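PDB 4K0J: heavy metal cation tricomponent efflux pump ZneA(CzcA-like) from Cupriavidus metallidurans, which exports zinc ions from the cell as a Zn(II)/proton antiporter of the RND superfamily, the inner-membrane pump of a tripartite heavy-metal efflux system. Local coordinates for residues I382-S388 with K459-M464; V23-W28 with L371-I375; L517-T521 with P1009-L1014. The contacts are given in a common frame with arbitrary orientation. Numbering follows the deposited sequence.

Contact 1 of 3, residues I382-S388 with K459-M464; sequences IPANLLS and KLFSPM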
loop_
_atom_site.group_PDB
_atom_site.type_symbol
_atom_site.label_atom_id
_atom_site.label_comp_id
_atom_site.label_asym_id
_atom_site.label_seq_id
_atom_site.Cartn_x
_atom_site.Cartn_y
_atom_site.Cartn_z
ATOM N N ILE C 382 -5.966 -19.960 -5.455
ATOM C CA ILE C 382 -6.213 -20.113 -6.885
ATOM C C ILE C 382 -7.706 -20.265 -7.149
ATOM O O ILE C 382 -8.386 -21.034 -6.468
ATOM C CB ILE C 382 -5.442 -21.324 -7.450
ATOM C CG1 ILE C 382 -3.942 -21.103 -7.277
ATOM C CG2 ILE C 382 -5.774 -21.561 -8.922
ATOM C CD1 ILE C 382 -3.128 -22.348 -7.445
ATOM N N PRO C 383 -8.226 -19.520 -8.135
ATOM C CA PRO C 383 -9.658 -19.593 -8.441
ATOM C C PRO C 383 -10.032 -20.906 -9.115
ATOM O O PRO C 383 -9.165 -21.731 -9.404
ATOM C CB PRO C 383 -9.861 -18.434 -9.419
ATOM C CG PRO C 383 -8.535 -18.280 -10.082
ATOM C CD PRO C 383 -7.528 -18.553 -9.000
ATOM N N ALA C 384 -11.326 -21.087 -9.357
ATOM C CA ALA C 384 -11.816 -22.255 -10.070
ATOM C C ALA C 384 -12.347 -21.854 -11.444
ATOM O O ALA C 384 -13.557 -21.816 -11.667
ATOM C CB ALA C 384 -12.892 -22.947 -9.262
ATOM N N ASN C 385 -11.431 -21.538 -12.354
ATOM C CA ASN C 385 -11.781 -21.286 -13.745
ATOM C C ASN C 385 -12.534 -22.457 -14.363
ATOM O O ASN C 385 -11.976 -23.532 -14.568
ATOM C CB ASN C 385 -10.523 -21.012 -14.569
ATOM C CG ASN C 385 -10.242 -19.537 -14.736
ATOM O OD1 ASN C 385 -10.903 -18.689 -14.134
ATOM N ND2 ASN C 385 -9.249 -19.221 -15.558
ATOM N N LEU C 386 -13.806 -22.243 -14.663
ATOM C CA LEU C 386 -14.612 -23.276 -15.282
ATOM C C LEU C 386 -14.167 -23.518 -16.719
ATOM O O LEU C 386 -14.243 -24.639 -17.211
ATOM C CB LEU C 386 -16.083 -22.877 -15.238
ATOM C CG LEU C 386 -16.581 -22.519 -13.837
ATOM C CD1 LEU C 386 -17.815 -21.638 -13.911
ATOM C CD2 LEU C 386 -16.864 -23.777 -13.026
ATOM N N LEU C 387 -13.701 -22.464 -17.384
ATOM C CA LEU C 387 -13.237 -22.569 -18.768
ATOM C C LEU C 387 -12.038 -23.497 -18.901
ATOM O O LEU C 387 -11.863 -24.149 -19.930
ATOM C CB LEU C 387 -12.869 -21.194 -19.328
ATOM C CG LEU C 387 -14.011 -20.248 -19.698
ATOM C CD1 LEU C 387 -13.486 -19.045 -20.476
ATOM C CD2 LEU C 387 -15.088 -20.981 -20.487
ATOM N N SER C 388 -11.210 -23.552 -17.862
ATOM C CA SER C 388 -9.997 -24.361 -17.907
ATOM C C SER C 388 -10.138 -25.682 -17.145
ATOM O O SER C 388 -9.442 -26.651 -17.445
ATOM C CB SER C 388 -8.793 -23.561 -17.399
ATOM O OG SER C 388 -8.859 -23.358 -15.998
ATOM N N LYS C 459 -3.961 -15.468 -17.901
ATOM C CA LYS C 459 -5.189 -15.404 -17.103
ATOM C C LYS C 459 -6.189 -16.476 -17.531
ATOM O O LYS C 459 -6.895 -17.055 -16.704
ATOM C CB LYS C 459 -5.838 -14.024 -17.210
ATOM C CG LYS C 459 -4.989 -12.886 -16.675
ATOM C CD LYS C 459 -5.343 -11.571 -17.358
ATOM C CE LYS C 459 -4.247 -10.538 -17.159
ATOM N NZ LYS C 459 -4.388 -9.378 -18.085
ATOM N N LEU C 460 -6.234 -16.746 -18.830
ATOM C CA LEU C 460 -7.127 -17.763 -19.361
ATOM C C LEU C 460 -6.707 -19.180 -18.940
ATOM O O LEU C 460 -7.520 -19.946 -18.419
ATOM C CB LEU C 460 -7.193 -17.654 -20.884
ATOM C CG LEU C 460 -8.452 -18.208 -21.548
ATOM C CD1 LEU C 460 -9.696 -17.531 -20.988
ATOM C CD2 LEU C 460 -8.383 -18.027 -23.056
ATOM N N PHE C 461 -5.434 -19.516 -19.153
ATOM C CA PHE C 461 -4.940 -20.878 -18.939
ATOM C C PHE C 461 -3.929 -20.996 -17.810
ATOM O O PHE C 461 -2.847 -21.538 -18.008
ATOM C CB PHE C 461 -4.290 -21.410 -20.217
ATOM C CG PHE C 461 -5.270 -21.841 -21.261
ATOM C CD1 PHE C 461 -5.804 -20.925 -22.151
ATOM C CD2 PHE C 461 -5.659 -23.165 -21.353
ATOM C CE1 PHE C 461 -6.711 -21.323 -23.111
ATOM C CE2 PHE C 461 -6.565 -23.569 -22.311
ATOM C CZ PHE C 461 -7.091 -22.648 -23.190
ATOM N N SER C 462 -4.271 -20.493 -16.630
ATOM C CA SER C 462 -3.383 -20.612 -15.471
ATOM C C SER C 462 -3.912 -21.528 -14.363
ATOM O O SER C 462 -3.163 -22.368 -13.862
ATOM C CB SER C 462 -3.006 -19.241 -14.901
ATOM O OG SER C 462 -2.261 -19.378 -13.704
ATOM N N PRO C 463 -5.192 -21.369 -13.965
ATOM C CA PRO C 463 -5.718 -22.287 -12.949
ATOM C C PRO C 463 -5.656 -23.738 -13.395
ATOM O O PRO C 463 -5.539 -24.623 -12.550
ATOM C CB PRO C 463 -7.176 -21.852 -12.811
ATOM C CG PRO C 463 -7.163 -20.417 -13.169
ATOM C CD PRO C 463 -6.162 -20.301 -14.275
ATOM N N MET C 464 -5.733 -23.978 -14.700
ATOM C CA MET C 464 -5.599 -25.335 -15.215
ATOM C C MET C 464 -4.222 -25.907 -14.912
ATOM O O MET C 464 -4.100 -27.062 -14.523
ATOM C CB MET C 464 -5.835 -25.382 -16.720
ATOM C CG MET C 464 -5.604 -26.763 -17.310
ATOM S SD MET C 464 -5.438 -26.728 -19.094
ATOM C CE MET C 464 -6.965 -25.904 -19.537
#
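Polar contact across this junction rests on N385, the residue just before the short helix that starts at L386. Its ND2 gives two weak hydrogen bonds, each 3.4 Å long, to K459 O and L460 O. Both carbonyls lie where the chain leaves helix 455-460 for the link to helix 463-479, and an amide side chain suits this buried place because its NH2 group can donate to two main-chain oxygens at once. On its own side, the backbone O of N385 accepts from S388 N and from S388 OG, two weak bonds at the start of the helix.

Apolar contact centres on P463, the residue with the most surface covered here. P383 CG lies 4.0 Å from P463 CG, and I382 CG2 is 4.1 Å from P463 CB. A rigid ring with no NH fits well at the first turn of helix 463-479. Farther along, L387 CD1 meets L460 CD1 at 4.1 Å.

Close van der Waals contact joins S388 to M464: M464 CE comes within 3.3 Å of S388 O, and S388 CB lies 3.5 Å from M464 CB. The small serine lets S388 CA and M464 CA approach to 5.2 Å.

Strand 384-385 pairs in parallel with strand 36-37, which follows helix 13-31, predicted to span the membrane, while L386 packs on helix 323-353. F461 touches helix 911-939, and K459 reaches away to a salt bridge with D44.

Contact 2 of 3, residues V23-W28 with L371-I375; sequences VALYGW and LMAFI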
loop_
_atom_site.group_PDB
_atom_site.type_symbol
_atom_site.label_atom_id
_atom_site.label_comp_id
_atom_site.label_asym_id
_atom_site.label_seq_id
_atom_site.Cartn_x
_atom_site.Cartn_y
_atom_site.Cartn_z
ATOM N N VAL C 23 -8.460 -35.718 3.995
ATOM C CA VAL C 23 -8.170 -34.860 2.858
ATOM C C VAL C 23 -9.394 -34.806 1.951
ATOM O O VAL C 23 -9.602 -33.833 1.231
ATOM C CB VAL C 23 -6.946 -35.363 2.068
ATOM C CG1 VAL C 23 -6.620 -34.422 0.920
ATOM C CG2 VAL C 23 -5.753 -35.490 2.986
ATOM N N ALA C 24 -10.208 -35.854 1.997
ATOM C CA ALA C 24 -11.456 -35.869 1.246
ATOM C C ALA C 24 -12.419 -34.819 1.799
ATOM O O ALA C 24 -12.961 -34.001 1.050
ATOM C CB ALA C 24 -12.088 -37.257 1.275
ATOM N N LEU C 25 -12.620 -34.840 3.113
ATOM C CA LEU C 25 -13.500 -33.869 3.758
ATOM C C LEU C 25 -12.991 -32.438 3.589
ATOM O O LEU C 25 -13.758 -31.538 3.235
ATOM C CB LEU C 25 -13.685 -34.197 5.243
ATOM C CG LEU C 25 -14.447 -35.484 5.575
ATOM C CD1 LEU C 25 -14.625 -35.639 7.073
ATOM C CD2 LEU C 25 -15.793 -35.502 4.876
ATOM N N TYR C 26 -11.700 -32.229 3.835
ATOM C CA TYR C 26 -11.124 -30.892 3.706
ATOM C C TYR C 26 -11.056 -30.463 2.250
ATOM O O TYR C 26 -10.901 -29.286 1.956
ATOM C CB TYR C 26 -9.727 -30.822 4.323
ATOM C CG TYR C 26 -9.266 -29.409 4.621
ATOM C CD1 TYR C 26 -10.184 -28.380 4.794
ATOM C CD2 TYR C 26 -7.912 -29.103 4.729
ATOM C CE1 TYR C 26 -9.770 -27.089 5.068
ATOM C CE2 TYR C 26 -7.487 -27.813 5.004
ATOM C CZ TYR C 26 -8.422 -26.811 5.171
ATOM O OH TYR C 26 -8.010 -25.525 5.441
ATOM N N GLY C 27 -11.162 -31.429 1.345
ATOM C CA GLY C 27 -11.161 -31.152 -0.078
ATOM C C GLY C 27 -12.528 -30.674 -0.516
ATOM O O GLY C 27 -12.653 -29.720 -1.287
ATOM N N TRP C 28 -13.558 -31.348 -0.016
ATOM C CA TRP C 28 -14.936 -30.932 -0.248
ATOM C C TRP C 28 -15.161 -29.539 0.340
ATOM O O TRP C 28 -15.770 -28.666 -0.293
ATOM C CB TRP C 28 -15.901 -31.952 0.368
ATOM C CG TRP C 28 -17.340 -31.532 0.374
ATOM C CD1 TRP C 28 -18.125 -31.316 1.471
ATOM C CD2 TRP C 28 -18.170 -31.278 -0.768
ATOM N NE1 TRP C 28 -19.390 -30.945 1.083
ATOM C CE2 TRP C 28 -19.444 -30.912 -0.286
ATOM C CE3 TRP C 28 -17.959 -31.323 -2.151
ATOM C CZ2 TRP C 28 -20.502 -30.593 -1.139
ATOM C CZ3 TRP C 28 -19.011 -31.008 -2.994
ATOM C CH2 TRP C 28 -20.267 -30.648 -2.485
ATOM N N LEU C 371 -10.235 -33.515 -4.965
ATOM C CA LEU C 371 -10.345 -32.989 -3.610
ATOM C C LEU C 371 -8.973 -32.645 -3.051
ATOM O O LEU C 371 -8.830 -31.740 -2.227
ATOM C CB LEU C 371 -11.034 -34.005 -2.703
ATOM C CG LEU C 371 -12.489 -34.246 -3.088
ATOM C CD1 LEU C 371 -13.164 -35.211 -2.129
ATOM C CD2 LEU C 371 -13.227 -32.917 -3.135
ATOM N N MET C 372 -7.962 -33.369 -3.516
ATOM C CA MET C 372 -6.603 -33.187 -3.039
ATOM C C MET C 372 -5.914 -32.062 -3.800
ATOM O O MET C 372 -4.796 -31.668 -3.469
ATOM C CB MET C 372 -5.830 -34.493 -3.199
ATOM C CG MET C 372 -4.637 -34.649 -2.282
ATOM S SD MET C 372 -4.353 -36.392 -1.931
ATOM C CE MET C 372 -4.661 -37.113 -3.540
ATOM N N ALA C 373 -6.590 -31.547 -4.822
ATOM C CA ALA C 373 -6.065 -30.431 -5.601
ATOM C C ALA C 373 -6.776 -29.136 -5.226
ATOM O O ALA C 373 -6.200 -28.052 -5.325
ATOM C CB ALA C 373 -6.203 -30.705 -7.087
ATOM N N PHE C 374 -8.029 -29.258 -4.797
ATOM C CA PHE C 374 -8.812 -28.106 -4.362
ATOM C C PHE C 374 -8.154 -27.428 -3.170
ATOM O O PHE C 374 -8.031 -26.203 -3.128
ATOM C CB PHE C 374 -10.229 -28.537 -3.984
ATOM C CG PHE C 374 -11.048 -29.013 -5.146
ATOM C CD1 PHE C 374 -12.093 -29.898 -4.957
ATOM C CD2 PHE C 374 -10.771 -28.574 -6.430
ATOM C CE1 PHE C 374 -12.848 -30.334 -6.030
ATOM C CE2 PHE C 374 -11.520 -29.007 -7.502
ATOM C CZ PHE C 374 -12.559 -29.886 -7.303
ATOM N N ILE C 375 -7.735 -28.242 -2.206
ATOM C CA ILE C 375 -7.072 -27.758 -0.999
ATOM C C ILE C 375 -5.845 -26.902 -1.324
ATOM O O ILE C 375 -5.661 -25.822 -0.755
ATOM C CB ILE C 375 -6.683 -28.933 -0.063
ATOM C CG1 ILE C 375 -5.685 -28.473 1.000
ATOM C CG2 ILE C 375 -6.115 -30.098 -0.862
ATOM C CD1 ILE C 375 -5.314 -29.550 1.994
#
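Helices 23-28 and 371-375 cross at 58°, their axes only 7.6 Å apart at closest approach. Glycine makes this closeness possible: the CA atoms of G27 and L371 are 4.1 Å apart, and G27 CA stands 3.2 Å from L371 O. A beta carbon on G27 would clash with that same carbonyl, so the backbones touch directly. No hydrogen bond joins the two segments.

L371 has the largest covered area and fills the space beside the glycine. Its CD1 lies 3.4 Å from A24 O and 4.1 Å from A24 CB, where a small alanine suits the close approach, and its CD2 reaches W28 N at 3.5 Å. V23 CG1 packs on M372 CG at 3.8 Å, and Y26 CD2 meets I375 CD1 at the same distance. The F374 ring presents its edge to G27 O, with CD1 3.7 Å from that oxygen, and also meets the ring of W31 farther along helix 13-31.

Close crossing over a small residue, flanked by aliphatic and aromatic side chains, is a familiar solution for transmembrane helices. Here it joins the first predicted membrane-spanning helix to helix 365-379 at the periphery of the RND transmembrane bundle.

Contact 3 of 3, residues L517-T521 with P1009-L1014; sequences LVGST and PALYYL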
loop_
_atom_site.group_PDB
_atom_site.type_symbol
_atom_site.label_atom_id
_atom_site.label_comp_id
_atom_site.label_asym_id
_atom_site.label_seq_id
_atom_site.Cartn_x
_atom_site.Cartn_y
_atom_site.Cartn_z
ATOM N N LEU C 517 8.612 -56.508 -37.752
ATOM C CA LEU C 517 9.683 -55.610 -37.332
ATOM C C LEU C 517 11.043 -56.303 -37.351
ATOM O O LEU C 517 12.081 -55.648 -37.240
ATOM C CB LEU C 517 9.404 -55.051 -35.935
ATOM C CG LEU C 517 8.148 -54.195 -35.779
ATOM C CD1 LEU C 517 8.067 -53.635 -34.369
ATOM C CD2 LEU C 517 8.124 -53.075 -36.807
ATOM N N VAL C 518 11.033 -57.627 -37.482
ATOM C CA VAL C 518 12.269 -58.394 -37.596
ATOM C C VAL C 518 12.973 -58.020 -38.897
ATOM O O VAL C 518 12.728 -58.616 -39.947
ATOM C CB VAL C 518 12.010 -59.917 -37.556
ATOM C CG1 VAL C 518 13.322 -60.686 -37.616
ATOM C CG2 VAL C 518 11.234 -60.292 -36.304
ATOM N N GLY C 519 13.846 -57.020 -38.818
ATOM C CA GLY C 519 14.492 -56.477 -39.997
ATOM C C GLY C 519 13.796 -55.205 -40.440
ATOM O O GLY C 519 13.285 -54.455 -39.607
ATOM N N SER C 520 13.771 -54.974 -41.751
ATOM C CA SER C 520 13.124 -53.799 -42.335
ATOM C C SER C 520 13.578 -52.503 -41.672
ATOM O O SER C 520 12.761 -51.659 -41.307
ATOM C CB SER C 520 11.600 -53.930 -42.269
ATOM O OG SER C 520 11.133 -54.949 -43.136
ATOM N N THR C 521 14.890 -52.364 -41.515
ATOM C CA THR C 521 15.482 -51.193 -40.882
ATOM C C THR C 521 15.171 -49.920 -41.662
ATOM O O THR C 521 14.554 -48.985 -41.138
ATOM C CB THR C 521 17.012 -51.345 -40.765
ATOM O OG1 THR C 521 17.581 -51.498 -42.071
ATOM C CG2 THR C 521 17.363 -52.560 -39.921
ATOM N N PRO C 1009 9.328 -49.861 -31.056
ATOM C CA PRO C 1009 10.149 -51.032 -30.723
ATOM C C PRO C 1009 11.221 -51.295 -31.778
ATOM O O PRO C 1009 12.357 -51.626 -31.431
ATOM C CB PRO C 1009 9.130 -52.175 -30.710
ATOM C CG PRO C 1009 7.837 -51.520 -30.392
ATOM C CD PRO C 1009 7.893 -50.203 -31.100
ATOM N N ALA C 1010 10.857 -51.143 -33.047
ATOM C CA ALA C 1010 11.809 -51.273 -34.143
ATOM C C ALA C 1010 12.923 -50.245 -33.989
ATOM O O ALA C 1010 14.082 -50.512 -34.305
ATOM C CB ALA C 1010 11.106 -51.102 -35.482
ATOM N N LEU C 1011 12.564 -49.067 -33.494
ATOM C CA LEU C 1011 13.547 -48.023 -33.243
ATOM C C LEU C 1011 14.534 -48.473 -32.172
ATOM O O LEU C 1011 15.748 -48.322 -32.331
ATOM C CB LEU C 1011 12.855 -46.728 -32.817
ATOM C CG LEU C 1011 13.765 -45.525 -32.566
ATOM C CD1 LEU C 1011 14.549 -45.175 -33.824
ATOM C CD2 LEU C 1011 12.948 -44.335 -32.087
ATOM N N TYR C 1012 14.006 -49.037 -31.087
ATOM C CA TYR C 1012 14.841 -49.500 -29.980
ATOM C C TYR C 1012 15.781 -50.626 -30.409
ATOM O O TYR C 1012 16.957 -50.636 -30.038
ATOM C CB TYR C 1012 13.978 -49.953 -28.798
ATOM C CG TYR C 1012 14.775 -50.445 -27.607
ATOM C CD1 TYR C 1012 14.976 -51.803 -27.394
ATOM C CD2 TYR C 1012 15.327 -49.550 -26.699
ATOM C CE1 TYR C 1012 15.703 -52.257 -26.308
ATOM C CE2 TYR C 1012 16.056 -49.995 -25.610
ATOM C CZ TYR C 1012 16.240 -51.350 -25.421
ATOM O OH TYR C 1012 16.963 -51.802 -24.343
ATOM N N TYR C 1013 15.257 -51.569 -31.186
ATOM C CA TYR C 1013 16.064 -52.688 -31.663
ATOM C C TYR C 1013 17.133 -52.218 -32.650
ATOM O O TYR C 1013 18.246 -52.744 -32.661
ATOM C CB TYR C 1013 15.179 -53.778 -32.286
ATOM C CG TYR C 1013 15.445 -54.044 -33.754
ATOM C CD1 TYR C 1013 16.407 -54.965 -34.154
ATOM C CD2 TYR C 1013 14.726 -53.381 -34.739
ATOM C CE1 TYR C 1013 16.651 -55.205 -35.495
ATOM C CE2 TYR C 1013 14.962 -53.614 -36.081
ATOM C CZ TYR C 1013 15.924 -54.527 -36.452
ATOM O OH TYR C 1013 16.158 -54.762 -37.787
ATOM N N LEU C 1014 16.792 -51.230 -33.471
ATOM C CA LEU C 1014 17.725 -50.717 -34.471
ATOM C C LEU C 1014 18.847 -49.903 -33.835
ATOM O O LEU C 1014 19.992 -49.953 -34.283
ATOM C CB LEU C 1014 16.982 -49.874 -35.514
ATOM C CG LEU C 1014 17.750 -49.274 -36.700
ATOM C CD1 LEU C 1014 16.836 -49.181 -37.905
ATOM C CD2 LEU C 1014 18.314 -47.896 -36.376
#
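L517, Y1013 and T521 bury the most surface where the loop after helix 503-516 passes along helix 1007-1015. L517 is the apolar end of the contact. Its side chain points at the helix, with CD2 3.8 Å from A1010 CB and CD1 4.1 Å from P1009 CB. The small methyl of A1010 lets the loop come near, L517 CA and A1010 CA being 5.8 Å apart, while the branched leucine is wide enough to touch both residues. P1009 in turn rests on V950 of helix 949-952.

Y1013, one helical turn beyond P1009, reaches with its ring toward the loop backbone. Y1013 CE2 lies 3.7 Å from L517 O, and Y1013 OH is 3.3 Å from G519 CA and 3.4 Å from both G519 N and G519 O. A long aromatic side chain is well suited to reach this loop, and it brings its hydroxyl close to the main chain at G519. G519 has phi/psi of 99/-147°, at which a beta carbon would jam against the preceding carbonyl, so the backbone conformation itself calls for glycine.

T521 begins helix 521-536. Its CG2 approaches Y1013 OH at 3.3 Å, and its CB meets L1014 CD1 at 3.6 Å, so this beta-branched residue touches the tyrosine tip and the leucine together.

The chemistry thus implies a close fit of loop to helix that differs along its length: apolar packing of L517 on P1009 and A1010 at one end, and farther on a tyrosine tip at G519, close to the loop backbone.

Along the chain the contacts come in series: contact 2 closes before contact 1 opens, and contact 1 closes before contact 3. Contacts 1 and 2 are neighbours, with centres 18 Å apart and nearest atoms about 6 Å apart. Helix 365-379 of contact 2 leads on to strand 384-385 of contact 1, and helix 463-479, which starts in contact 1, also packs against helix 365-379. Contact 3 is remote, its centre 44 Å from that of contact 1 and 47 Å from that of contact 2. Together they link helix 13-31, the first predicted transmembrane helix, to the first half of the bundle, and the connection between helices 503-516 and 521-536 to the C-terminal helix.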